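Local coordinates for protein glucose dehydrogenase (Serratia sp. FS14, PDB 7CDY) that belongs to the glucose/sorbosone dehydrogenase family of beta-propeller proteins and binds a calcium ion, at residues S80-G85 with N123-K128; P117-G122 with K155-L160; Y136-L141 with E184-G189; L196-N199 with A204-E207. One frame throughout, in Å; residues are numbered along the deposited sequence.

Interaction 1 (S80-G85 with N123-K128); sequences SFAEPG and NHFGGK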
loop_
_atom_site.group_PDB
_atom_site.type_symbol
_atom_site.label_atom_id
_atom_site.label_comp_id
_atom_site.label_asym_id
_atom_site.label_seq_id
_atom_site.Cartn_x
_atom_site.Cartn_y
_atom_site.Cartn_z
ATOM N N SER A 80 -6.961 6.865 -1.535
ATOM C CA SER A 80 -6.654 7.047 -0.128
ATOM C C SER A 80 -5.762 8.272 0.025
ATOM O O SER A 80 -5.039 8.652 -0.910
ATOM C CB SER A 80 -6.018 5.800 0.486
ATOM O OG SER A 80 -4.680 5.667 0.042
ATOM N N PHE A 81 -5.840 8.920 1.189
ATOM C CA PHE A 81 -5.095 10.156 1.410
ATOM C C PHE A 81 -5.021 10.461 2.894
ATOM O O PHE A 81 -5.830 9.986 3.692
ATOM C CB PHE A 81 -5.680 11.348 0.632
ATOM C CG PHE A 81 -7.130 11.693 0.980
ATOM C CD1 PHE A 81 -8.188 10.921 0.505
ATOM C CD2 PHE A 81 -7.425 12.824 1.745
ATOM C CE1 PHE A 81 -9.512 11.260 0.801
ATOM C CE2 PHE A 81 -8.749 13.173 2.043
ATOM C CZ PHE A 81 -9.783 12.386 1.573
ATOM N N ALA A 82 -4.025 11.261 3.260
ATOM C CA ALA A 82 -3.986 11.818 4.602
ATOM C C ALA A 82 -4.924 13.016 4.643
ATOM O O ALA A 82 -4.867 13.887 3.767
ATOM C CB ALA A 82 -2.563 12.258 4.934
ATOM N N GLU A 83 -5.791 13.054 5.654
ATOM C CA GLU A 83 -6.825 14.066 5.771
ATOM C C GLU A 83 -6.670 14.809 7.092
ATOM O O GLU A 83 -6.600 14.166 8.151
ATOM C CB GLU A 83 -8.201 13.403 5.715
ATOM C CG GLU A 83 -9.359 14.383 5.841
ATOM C CD GLU A 83 -10.694 13.685 6.010
ATOM O OE1 GLU A 83 -10.854 12.962 7.012
ATOM O OE2 GLU A 83 -11.578 13.838 5.143
ATOM N N PRO A 84 -6.614 16.142 7.082
ATOM C CA PRO A 84 -6.497 16.892 8.336
ATOM C C PRO A 84 -7.741 16.741 9.188
ATOM O O PRO A 84 -8.831 16.437 8.710
ATOM C CB PRO A 84 -6.347 18.354 7.891
ATOM C CG PRO A 84 -6.463 18.373 6.437
ATOM C CD PRO A 84 -6.781 17.010 5.910
ATOM N N GLY A 85 -7.566 16.982 10.470
ATOM C CA GLY A 85 -8.699 16.944 11.364
ATOM C C GLY A 85 -8.568 17.882 12.531
ATOM O O GLY A 85 -7.810 18.855 12.481
ATOM N N ASN A 123 3.417 11.038 10.025
ATOM C CA ASN A 123 3.956 9.698 9.838
ATOM C C ASN A 123 2.897 8.602 9.974
ATOM O O ASN A 123 1.887 8.762 10.669
ATOM C CB ASN A 123 5.118 9.425 10.813
ATOM C CG ASN A 123 6.356 10.237 10.477
ATOM O OD1 ASN A 123 7.010 10.001 9.459
ATOM N ND2 ASN A 123 6.674 11.209 11.323
ATOM N N HIS A 124 3.142 7.492 9.276
ATOM C CA HIS A 124 2.463 6.202 9.485
ATOM C C HIS A 124 0.965 6.262 9.179
ATOM O O HIS A 124 0.107 5.938 10.010
ATOM C CB HIS A 124 2.728 5.624 10.875
ATOM C CG HIS A 124 4.163 5.276 11.118
ATOM N ND1 HIS A 124 4.570 4.604 12.248
ATOM C CD2 HIS A 124 5.281 5.481 10.379
ATOM C CE1 HIS A 124 5.880 4.424 12.211
ATOM N NE2 HIS A 124 6.335 4.946 11.085
ATOM N N PHE A 125 0.658 6.670 7.947
ATOM C CA PHE A 125 -0.702 6.605 7.440
ATOM C C PHE A 125 -1.041 5.239 6.866
ATOM O O PHE A 125 -2.225 4.911 6.735
ATOM C CB PHE A 125 -0.895 7.686 6.369
ATOM C CG PHE A 125 -0.829 9.090 6.917
ATOM C CD1 PHE A 125 -1.922 9.618 7.592
ATOM C CD2 PHE A 125 0.322 9.870 6.799
ATOM C CE1 PHE A 125 -1.887 10.895 8.119
ATOM C CE2 PHE A 125 0.365 11.155 7.342
ATOM C CZ PHE A 125 -0.742 11.668 7.988
ATOM N N GLY A 126 -0.041 4.438 6.512
ATOM C CA GLY A 126 -0.329 3.280 5.675
ATOM C C GLY A 126 -0.840 3.768 4.334
ATOM O O GLY A 126 -0.217 4.615 3.677
ATOM N N GLY A 127 -1.998 3.273 3.912
ATOM C CA GLY A 127 -2.688 3.843 2.768
ATOM C C GLY A 127 -2.889 2.914 1.595
ATOM O O GLY A 127 -3.638 3.272 0.671
ATOM N N LYS A 128 -2.266 1.744 1.568
ATOM C CA LYS A 128 -2.472 0.853 0.434
ATOM C C LYS A 128 -3.885 0.271 0.444
ATOM O O LYS A 128 -4.509 0.094 1.498
ATOM C CB LYS A 128 -1.437 -0.276 0.415
ATOM C CG LYS A 128 0.046 0.162 0.318
ATOM C CD LYS A 128 0.342 1.120 -0.819
ATOM C CE LYS A 128 0.798 0.429 -2.087
ATOM N NZ LYS A 128 1.043 1.431 -3.174
#
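The two chains approach to 5.9 Å between the CA atoms of Ser80 and Gly127 and 6.8 Å between those of Ala82 and Phe125, and side chains make the link. This is a junction within a beta-propeller: 80-85 lies on strand 76-84 in one antiparallel sheet, and 123-128 is the loop that leads into the first strand of the next. Ser80 OG donates to Gly127 O at 2.7 Å, lying in the carbonyl plane on a lone pair, with a C=O...OG angle of 132°. The hydroxyl sits between backbone N and carbonyl carbon (chi1 74°), which turns it toward the loop, and it also bonds to Glu64 N on strand 62-67. A small side chain with a hydroxyl suits this buried place, where two backbone groups need partners. Glycine suits position 127 for a different reason: at its backbone angles a CB would jam against the carbonyl oxygen of Gly126. The apolar half is a CH-pi contact. Phe125 is buried and lays one face of its ring against Ala82, whose single methyl lets the ring come close; Leu63 and Ala90 also touch this phenylalanine. Ala82 CB stands 3.6 Å from the ring centroid and 15° off the ring normal, with Phe125 CE1 its nearest atom at 3.5 Å.

Interaction 2 (P117-G122 with K155-L160); sequences PKLSVG and KLQGKL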
loop_
_atom_site.group_PDB
_atom_site.type_symbol
_atom_site.label_atom_id
_atom_site.label_comp_id
_atom_site.label_asym_id
_atom_site.label_seq_id
_atom_site.Cartn_x
_atom_site.Cartn_y
_atom_site.Cartn_z
ATOM N N PRO A 117 -9.252 7.393 15.984
ATOM C CA PRO A 117 -9.070 8.845 15.987
ATOM C C PRO A 117 -7.981 9.259 15.000
ATOM O O PRO A 117 -7.281 8.409 14.450
ATOM C CB PRO A 117 -8.619 9.132 17.428
ATOM C CG PRO A 117 -7.960 7.855 17.870
ATOM C CD PRO A 117 -8.766 6.765 17.224
ATOM N N LYS A 118 -7.865 10.554 14.742
ATOM C CA LYS A 118 -6.763 11.080 13.947
ATOM C C LYS A 118 -5.611 11.406 14.891
ATOM O O LYS A 118 -5.754 12.262 15.772
ATOM C CB LYS A 118 -7.208 12.331 13.189
ATOM C CG LYS A 118 -8.232 12.094 12.088
ATOM C CD LYS A 118 -8.703 13.428 11.509
ATOM C CE LYS A 118 -9.722 13.253 10.392
ATOM N NZ LYS A 118 -9.063 12.764 9.145
ATOM N N LEU A 119 -4.468 10.721 14.724
ATOM C CA LEU A 119 -3.353 10.895 15.642
ATOM C C LEU A 119 -2.034 11.257 14.974
ATOM O O LEU A 119 -1.035 11.430 15.680
ATOM C CB LEU A 119 -3.135 9.627 16.481
ATOM C CG LEU A 119 -4.310 9.201 17.367
ATOM C CD1 LEU A 119 -4.021 7.868 18.044
ATOM C CD2 LEU A 119 -4.628 10.260 18.415
ATOM N N SER A 120 -1.986 11.360 13.650
ATOM C CA SER A 120 -0.724 11.586 12.965
ATOM C C SER A 120 -0.373 13.065 12.883
ATOM O O SER A 120 -1.245 13.925 12.730
ATOM C CB SER A 120 -0.786 11.030 11.539
ATOM O OG SER A 120 0.462 11.166 10.889
ATOM N N VAL A 121 0.928 13.349 12.951
ATOM C CA VAL A 121 1.478 14.652 12.595
ATOM C C VAL A 121 2.390 14.549 11.379
ATOM O O VAL A 121 3.239 15.419 11.153
ATOM C CB VAL A 121 2.158 15.360 13.782
ATOM C CG1 VAL A 121 1.159 15.564 14.911
ATOM C CG2 VAL A 121 3.360 14.564 14.259
ATOM N N GLY A 122 2.232 13.493 10.589
ATOM C CA GLY A 122 2.996 13.349 9.367
ATOM C C GLY A 122 3.469 11.944 9.051
ATOM O O GLY A 122 3.877 11.673 7.920
ATOM N N LYS A 155 -9.438 1.483 18.311
ATOM C CA LYS A 155 -8.750 2.491 17.514
ATOM C C LYS A 155 -8.375 1.913 16.157
ATOM O O LYS A 155 -7.976 0.752 16.058
ATOM C CB LYS A 155 -7.513 3.009 18.252
ATOM C CG LYS A 155 -7.918 3.812 19.489
ATOM C CD LYS A 155 -6.767 4.463 20.202
ATOM C CE LYS A 155 -7.274 5.133 21.476
ATOM N NZ LYS A 155 -6.186 5.325 22.466
ATOM N N LEU A 156 -8.495 2.727 15.107
ATOM C CA LEU A 156 -8.214 2.271 13.750
ATOM C C LEU A 156 -6.744 2.428 13.351
ATOM O O LEU A 156 -6.401 2.294 12.171
ATOM C CB LEU A 156 -9.180 2.926 12.762
ATOM C CG LEU A 156 -10.605 2.409 12.950
ATOM C CD1 LEU A 156 -11.592 3.312 12.243
ATOM C CD2 LEU A 156 -10.746 0.976 12.456
ATOM N N GLN A 157 -5.868 2.644 14.317
ATOM C CA GLN A 157 -4.434 2.676 14.087
ATOM C C GLN A 157 -3.879 1.263 13.982
ATOM O O GLN A 157 -4.210 0.390 14.790
ATOM C CB GLN A 157 -3.764 3.350 15.283
ATOM C CG GLN A 157 -3.696 4.860 15.198
ATOM C CD GLN A 157 -5.055 5.502 15.347
ATOM O OE1 GLN A 157 -5.918 5.016 16.102
ATOM N NE2 GLN A 157 -5.266 6.595 14.622
ATOM N N GLY A 158 -2.972 1.051 13.028
ATOM C CA GLY A 158 -2.269 -0.225 12.941
ATOM C C GLY A 158 -3.172 -1.392 12.629
ATOM O O GLY A 158 -2.963 -2.498 13.143
ATOM N N LYS A 159 -4.187 -1.160 11.811
ATOM C CA LYS A 159 -5.188 -2.153 11.474
ATOM C C LYS A 159 -5.226 -2.346 9.966
ATOM O O LYS A 159 -4.962 -1.417 9.189
ATOM C CB LYS A 159 -6.593 -1.677 11.889
ATOM C CG LYS A 159 -6.729 -1.222 13.335
ATOM C CD LYS A 159 -6.464 -2.375 14.273
ATOM C CE LYS A 159 -6.823 -2.084 15.734
ATOM N NZ LYS A 159 -5.857 -1.168 16.398
ATOM N N LEU A 160 -5.538 -3.564 9.553
ATOM C CA LEU A 160 -6.050 -3.831 8.219
ATOM C C LEU A 160 -7.567 -3.871 8.326
ATOM O O LEU A 160 -8.105 -4.527 9.224
ATOM C CB LEU A 160 -5.519 -5.174 7.722
ATOM C CG LEU A 160 -5.902 -5.634 6.322
ATOM C CD1 LEU A 160 -5.565 -4.577 5.286
ATOM C CD2 LEU A 160 -5.207 -6.936 5.989
#
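Gln157 reaches across to the backbone of Pro117, and the close part of this contact is built round its amide. Gln157 NE2 donates to Pro117 O at 2.7 Å with an N-H...O angle of 156°. The acceptor lies almost in the amide plane of Gln157, whereas the donor is tilted 30° from the carbonyl plane of Pro117. A bend at chi2 (70°) folds the glutamine chain and carries its amide to that oxygen. The same NE2 also bonds to Asn144 OD1, which in turn accepts from Leu119 N, so the amide has two partners and its rotation is probably well fixed. Leu119 crosses the glutamine side chain at about a right angle, with CD1 3.7 Å from Gln157 CD; a branched apolar side chain suits this place against the flat amide. Gln157 OE1 is less well served: it is buried here with no polar partner in the model, and Pro117 CD lies 3.5 Å from Gln157 OE1.

Both segments are loops of the beta-propeller. Residues 117-122 lead toward strand 129-131, and the loop of 155-160 runs into strand 160-163 of the same four-stranded sheet. A cis peptide bond precedes Pro117 in the first loop, and an ST turn shapes it further on, Ser120 OG accepting from Gly122 N at 2.9 Å.

Toward the partly exposed side the packing thins. There the aliphatic part of Lys155 crosses the proline ring, CG 3.8 Å from Pro117 CD, while the extended chain carries NZ onward to a salt bridge with Glu152.

Interaction 3 (Y136-L141 with E184-G189); sequences YLFIAL and EVWSYG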
loop_
_atom_site.group_PDB
_atom_site.type_symbol
_atom_site.label_atom_id
_atom_site.label_comp_id
_atom_site.label_asym_id
_atom_site.label_seq_id
_atom_site.Cartn_x
_atom_site.Cartn_y
_atom_site.Cartn_z
ATOM N N TYR A 136 -14.535 -7.153 -2.121
ATOM C CA TYR A 136 -14.389 -6.432 -0.863
ATOM C C TYR A 136 -13.107 -5.608 -0.883
ATOM O O TYR A 136 -12.098 -5.996 -1.488
ATOM C CB TYR A 136 -14.372 -7.388 0.328
ATOM C CG TYR A 136 -15.707 -8.076 0.538
ATOM C CD1 TYR A 136 -16.724 -7.461 1.258
ATOM C CD2 TYR A 136 -15.951 -9.328 -0.015
ATOM C CE1 TYR A 136 -17.953 -8.088 1.439
ATOM C CE2 TYR A 136 -17.174 -9.965 0.157
ATOM C CZ TYR A 136 -18.159 -9.338 0.891
ATOM O OH TYR A 136 -19.384 -9.956 1.063
ATOM N N LEU A 137 -13.159 -4.459 -0.224
ATOM C CA LEU A 137 -12.057 -3.506 -0.219
ATOM C C LEU A 137 -11.243 -3.668 1.056
ATOM O O LEU A 137 -11.775 -3.508 2.160
ATOM C CB LEU A 137 -12.615 -2.088 -0.308
ATOM C CG LEU A 137 -11.567 -0.973 -0.275
ATOM C CD1 LEU A 137 -10.546 -1.109 -1.412
ATOM C CD2 LEU A 137 -12.262 0.389 -0.317
ATOM N N PHE A 138 -9.953 -3.973 0.905
ATOM C CA PHE A 138 -9.007 -3.991 2.014
ATOM C C PHE A 138 -8.219 -2.686 2.079
ATOM O O PHE A 138 -7.767 -2.163 1.054
ATOM C CB PHE A 138 -8.053 -5.178 1.895
ATOM C CG PHE A 138 -8.667 -6.488 2.296
ATOM C CD1 PHE A 138 -9.557 -7.137 1.461
ATOM C CD2 PHE A 138 -8.342 -7.072 3.513
ATOM C CE1 PHE A 138 -10.129 -8.346 1.844
ATOM C CE2 PHE A 138 -8.895 -8.282 3.889
ATOM C CZ PHE A 138 -9.789 -8.908 3.057
ATOM N N ILE A 139 -8.073 -2.158 3.290
ATOM C CA ILE A 139 -7.417 -0.878 3.533
ATOM C C ILE A 139 -6.371 -1.092 4.621
ATOM O O ILE A 139 -6.708 -1.501 5.737
ATOM C CB ILE A 139 -8.431 0.183 3.995
ATOM C CG1 ILE A 139 -9.587 0.322 2.996
ATOM C CG2 ILE A 139 -7.739 1.501 4.237
ATOM C CD1 ILE A 139 -10.779 1.069 3.567
ATOM N N ALA A 140 -5.110 -0.781 4.318
ATOM C CA ALA A 140 -4.009 -0.967 5.263
ATOM C C ALA A 140 -3.713 0.362 5.949
ATOM O O ALA A 140 -3.428 1.360 5.279
ATOM C CB ALA A 140 -2.774 -1.493 4.531
ATOM N N LEU A 141 -3.761 0.376 7.278
ATOM C CA LEU A 141 -3.602 1.596 8.062
ATOM C C LEU A 141 -2.407 1.507 8.998
ATOM O O LEU A 141 -2.268 0.535 9.750
ATOM C CB LEU A 141 -4.858 1.868 8.886
ATOM C CG LEU A 141 -6.148 2.044 8.085
ATOM C CD1 LEU A 141 -7.350 2.093 9.011
ATOM C CD2 LEU A 141 -6.078 3.314 7.248
ATOM N N GLU A 184 -14.926 -2.558 11.616
ATOM C CA GLU A 184 -14.250 -2.483 10.322
ATOM C C GLU A 184 -12.987 -3.340 10.253
ATOM O O GLU A 184 -12.499 -3.610 9.150
ATOM C CB GLU A 184 -13.850 -1.030 10.051
ATOM C CG GLU A 184 -15.005 -0.043 9.967
ATOM C CD GLU A 184 -15.398 0.583 11.301
ATOM O OE1 GLU A 184 -16.235 1.515 11.262
ATOM O OE2 GLU A 184 -14.893 0.158 12.374
ATOM N N VAL A 185 -12.460 -3.797 11.388
ATOM C CA VAL A 185 -11.105 -4.342 11.443
ATOM C C VAL A 185 -11.073 -5.774 10.934
ATOM O O VAL A 185 -11.906 -6.614 11.310
ATOM C CB VAL A 185 -10.567 -4.268 12.880
ATOM C CG1 VAL A 185 -9.278 -5.093 13.031
ATOM C CG2 VAL A 185 -10.344 -2.830 13.284
ATOM N N TRP A 186 -10.069 -6.078 10.114
ATOM C CA TRP A 186 -9.728 -7.433 9.712
ATOM C C TRP A 186 -8.637 -8.010 10.601
ATOM O O TRP A 186 -8.808 -9.088 11.174
ATOM C CB TRP A 186 -9.279 -7.440 8.240
ATOM C CG TRP A 186 -8.904 -8.787 7.689
ATOM C CD1 TRP A 186 -7.638 -9.296 7.540
ATOM C CD2 TRP A 186 -9.797 -9.789 7.199
ATOM N NE1 TRP A 186 -7.695 -10.550 6.995
ATOM C CE2 TRP A 186 -9.009 -10.876 6.767
ATOM C CE3 TRP A 186 -11.188 -9.875 7.087
ATOM C CZ2 TRP A 186 -9.571 -12.033 6.226
ATOM C CZ3 TRP A 186 -11.745 -11.026 6.546
ATOM C CH2 TRP A 186 -10.936 -12.087 6.122
ATOM N N SER A 187 -7.505 -7.311 10.729
ATOM C CA SER A 187 -6.399 -7.734 11.582
ATOM C C SER A 187 -5.781 -6.511 12.241
ATOM O O SER A 187 -5.995 -5.373 11.814
ATOM C CB SER A 187 -5.346 -8.523 10.798
ATOM O OG SER A 187 -4.863 -7.765 9.692
ATOM N N TYR A 188 -4.999 -6.754 13.291
ATOM C CA TYR A 188 -4.460 -5.664 14.092
ATOM C C TYR A 188 -2.997 -5.936 14.424
ATOM O O TYR A 188 -2.430 -6.951 14.023
ATOM C CB TYR A 188 -5.347 -5.375 15.310
ATOM C CG TYR A 188 -5.354 -6.384 16.435
ATOM C CD1 TYR A 188 -5.896 -7.654 16.271
ATOM C CD2 TYR A 188 -4.872 -6.034 17.683
ATOM C CE1 TYR A 188 -5.921 -8.560 17.329
ATOM C CE2 TYR A 188 -4.904 -6.925 18.744
ATOM C CZ TYR A 188 -5.431 -8.174 18.553
ATOM O OH TYR A 188 -5.451 -9.065 19.612
ATOM N N GLY A 189 -2.375 -5.003 15.145
ATOM C CA GLY A 189 -0.962 -5.141 15.455
ATOM C C GLY A 189 -0.027 -4.924 14.288
ATOM O O GLY A 189 1.019 -5.583 14.206
#
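Phe138 and Trp186 meet as an edge-to-face (T-shaped) aromatic pair, the phenylalanine presenting its edge and the indole its face. The centroid of the Phe138 ring lies 5.1 Å from that of the five-membered ring of Trp186, and the planes stand at 76°. One corner does the touching: Phe138 CE2 sits over the pyrrole part of the indole, 3.7 Å from Trp186 CD2. The tryptophan is turned to receive it by chi1 of 180°, with CG opposite the backbone N. A large flat ring suits the site, for it bridges backbones whose CA atoms, at Phe138 and Trp186, are 8.5 Å apart.

Both residues belong to one four-stranded antiparallel sheet of the beta-propeller, but strand 160-163 runs between theirs, so the rings meet over the middle strand, where Arg162 touches both. The chain turns a corner at Trp186, and a classic beta bulge there sets Trp186 and Ser187 both opposite Leu160.

The polar contact of the pair is made by Trp186 NE1, which is hydrogen-bonded to Pro221 O and so holds the indole through its five-membered ring. A glycerol molecule, probably from the crystallisation liquor, lies about 3 Å from the tryptophan side chain between nearest atoms.

Interaction 4 (L196-N199 with A204-E207); sequences LALN and AIWE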
loop_
_atom_site.group_PDB
_atom_site.type_symbol
_atom_site.label_atom_id
_atom_site.label_comp_id
_atom_site.label_asym_id
_atom_site.label_seq_id
_atom_site.Cartn_x
_atom_site.Cartn_y
_atom_site.Cartn_z
ATOM N N LEU A 196 0.208 -4.175 -0.115
ATOM C CA LEU A 196 -1.035 -4.924 0.063
ATOM C C LEU A 196 -1.451 -5.471 -1.291
ATOM O O LEU A 196 -1.664 -4.693 -2.227
ATOM C CB LEU A 196 -2.116 -3.996 0.618
ATOM C CG LEU A 196 -3.387 -4.658 1.143
ATOM C CD1 LEU A 196 -3.105 -5.429 2.427
ATOM C CD2 LEU A 196 -4.472 -3.602 1.378
ATOM N N ALA A 197 -1.599 -6.785 -1.406
ATOM C CA ALA A 197 -1.911 -7.334 -2.721
ATOM C C ALA A 197 -2.559 -8.702 -2.600
ATOM O O ALA A 197 -2.278 -9.464 -1.673
ATOM C CB ALA A 197 -0.661 -7.423 -3.599
ATOM N N LEU A 198 -3.407 -9.010 -3.577
ATOM C CA LEU A 198 -4.108 -10.285 -3.647
ATOM C C LEU A 198 -3.229 -11.310 -4.350
ATOM O O LEU A 198 -2.813 -11.101 -5.494
ATOM C CB LEU A 198 -5.391 -10.074 -4.441
ATOM C CG LEU A 198 -6.252 -11.312 -4.676
ATOM C CD1 LEU A 198 -6.881 -11.781 -3.377
ATOM C CD2 LEU A 198 -7.313 -10.987 -5.719
ATOM N N ASN A 199 -2.944 -12.407 -3.671
ATOM C CA ASN A 199 -2.218 -13.507 -4.294
ATOM C C ASN A 199 -3.102 -14.101 -5.390
ATOM O O ASN A 199 -4.206 -14.584 -5.094
ATOM C CB ASN A 199 -1.872 -14.544 -3.224
ATOM C CG ASN A 199 -1.048 -15.709 -3.764
ATOM O OD1 ASN A 199 -1.418 -16.331 -4.767
ATOM N ND2 ASN A 199 0.062 -16.013 -3.107
ATOM N N ALA A 204 -5.633 -15.174 -1.346
ATOM C CA ALA A 204 -5.406 -14.536 -0.056
ATOM C C ALA A 204 -4.771 -13.163 -0.228
ATOM O O ALA A 204 -3.897 -12.966 -1.079
ATOM C CB ALA A 204 -4.483 -15.396 0.804
ATOM N N ILE A 205 -5.200 -12.220 0.609
ATOM C CA ILE A 205 -4.517 -10.934 0.730
ATOM C C ILE A 205 -3.203 -11.117 1.479
ATOM O O ILE A 205 -3.169 -11.709 2.566
ATOM C CB ILE A 205 -5.427 -9.922 1.446
ATOM C CG1 ILE A 205 -6.651 -9.580 0.589
ATOM C CG2 ILE A 205 -4.641 -8.655 1.832
ATOM C CD1 ILE A 205 -6.352 -8.630 -0.560
ATOM N N TRP A 206 -2.114 -10.614 0.902
ATOM C CA TRP A 206 -0.821 -10.514 1.567
ATOM C C TRP A 206 -0.508 -9.044 1.822
ATOM O O TRP A 206 -1.018 -8.145 1.135
ATOM C CB TRP A 206 0.300 -11.130 0.724
ATOM C CG TRP A 206 0.252 -12.636 0.540
ATOM C CD1 TRP A 206 -0.851 -13.454 0.565
ATOM C CD2 TRP A 206 1.372 -13.484 0.254
ATOM N NE1 TRP A 206 -0.465 -14.764 0.335
ATOM C CE2 TRP A 206 0.893 -14.802 0.142
ATOM C CE3 TRP A 206 2.741 -13.249 0.095
ATOM C CZ2 TRP A 206 1.740 -15.889 -0.132
ATOM C CZ3 TRP A 206 3.582 -14.328 -0.175
ATOM C CH2 TRP A 206 3.074 -15.627 -0.288
ATOM N N GLU A 207 0.360 -8.805 2.806
ATOM C CA GLU A 207 0.643 -7.461 3.287
ATOM C C GLU A 207 2.121 -7.369 3.620
ATOM O O GLU A 207 2.745 -8.369 3.985
ATOM C CB GLU A 207 -0.217 -7.157 4.531
ATOM C CG GLU A 207 0.053 -5.837 5.238
ATOM C CD GLU A 207 1.008 -5.951 6.414
ATOM O OE1 GLU A 207 1.690 -6.988 6.568
ATOM O OE2 GLU A 207 1.092 -4.961 7.174
#
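Trp206 and Asn199 lie side by side and point the same way, at the turn end of a beta hairpin formed by strands 192-198 and 205-210 of a four-stranded antiparallel propeller sheet. The amide and indole planes are 54° apart. Asn199 CG stands opposite its backbone N (chi1 -177°), which swings the amide along the indole and leaves ND2 3.4 Å from Trp206 CZ2. Nearer the backbone, Asn199 CB makes an off-centre CH-pi contact with the five-membered ring. Asparagine suits the position because its OD1 accepts from the backbone N of both Trp201 and Ser202, holding the turn.

Ala197 pairs with Trp206 on the same face of the sheet, and its small methyl leaves room for Met270 and Phe272 of a neighbouring sheet, both of which also touch the indole. On the other face, Leu196 meets Ile205 diagonally, CD1 3.6 Å from Ile205 CG2; branched aliphatic chains suit this buried surface, which rests on Phe138. Glu207, paired with Leu196, sends its carboxylate elsewhere. A bend at chi2 leads it from the hairpin partner to Asn219 ND2, with Glu209 close by and the calcium ion about 7 Å from the nearest atom of the Glu207 side chain.

Backbone bonds tie the strands together: Ala197 N to Trp206 O at 2.9 Å, Trp206 N to Ala197 O at 2.8 Å and, at the turn, Asn199 N to Ala204 O at 2.8 Å.

Three successive antiparallel sheets of the propeller are linked by these contacts. Interactions 1 and 2 have centres 8 Å apart and cross along the chain; the salt bridge from Glu83 to Lys118 and the packing of Phe125 on Ser120 join them. Interaction 3 lies 14 Å from interaction 1 and 12 Å from interaction 2, and its sheet makes probable backbone hydrogen bonds with both, Gly127 to Ala140 and Lys159 to Leu141. Interaction 4 follows in the next sheet, 12 Å from interaction 3, and packs against strand 137-140. Centres 20 Å apart, interactions 1 and 4 stand on opposite sides of the chain's centre, so the four contacts together join three neighbouring sheets.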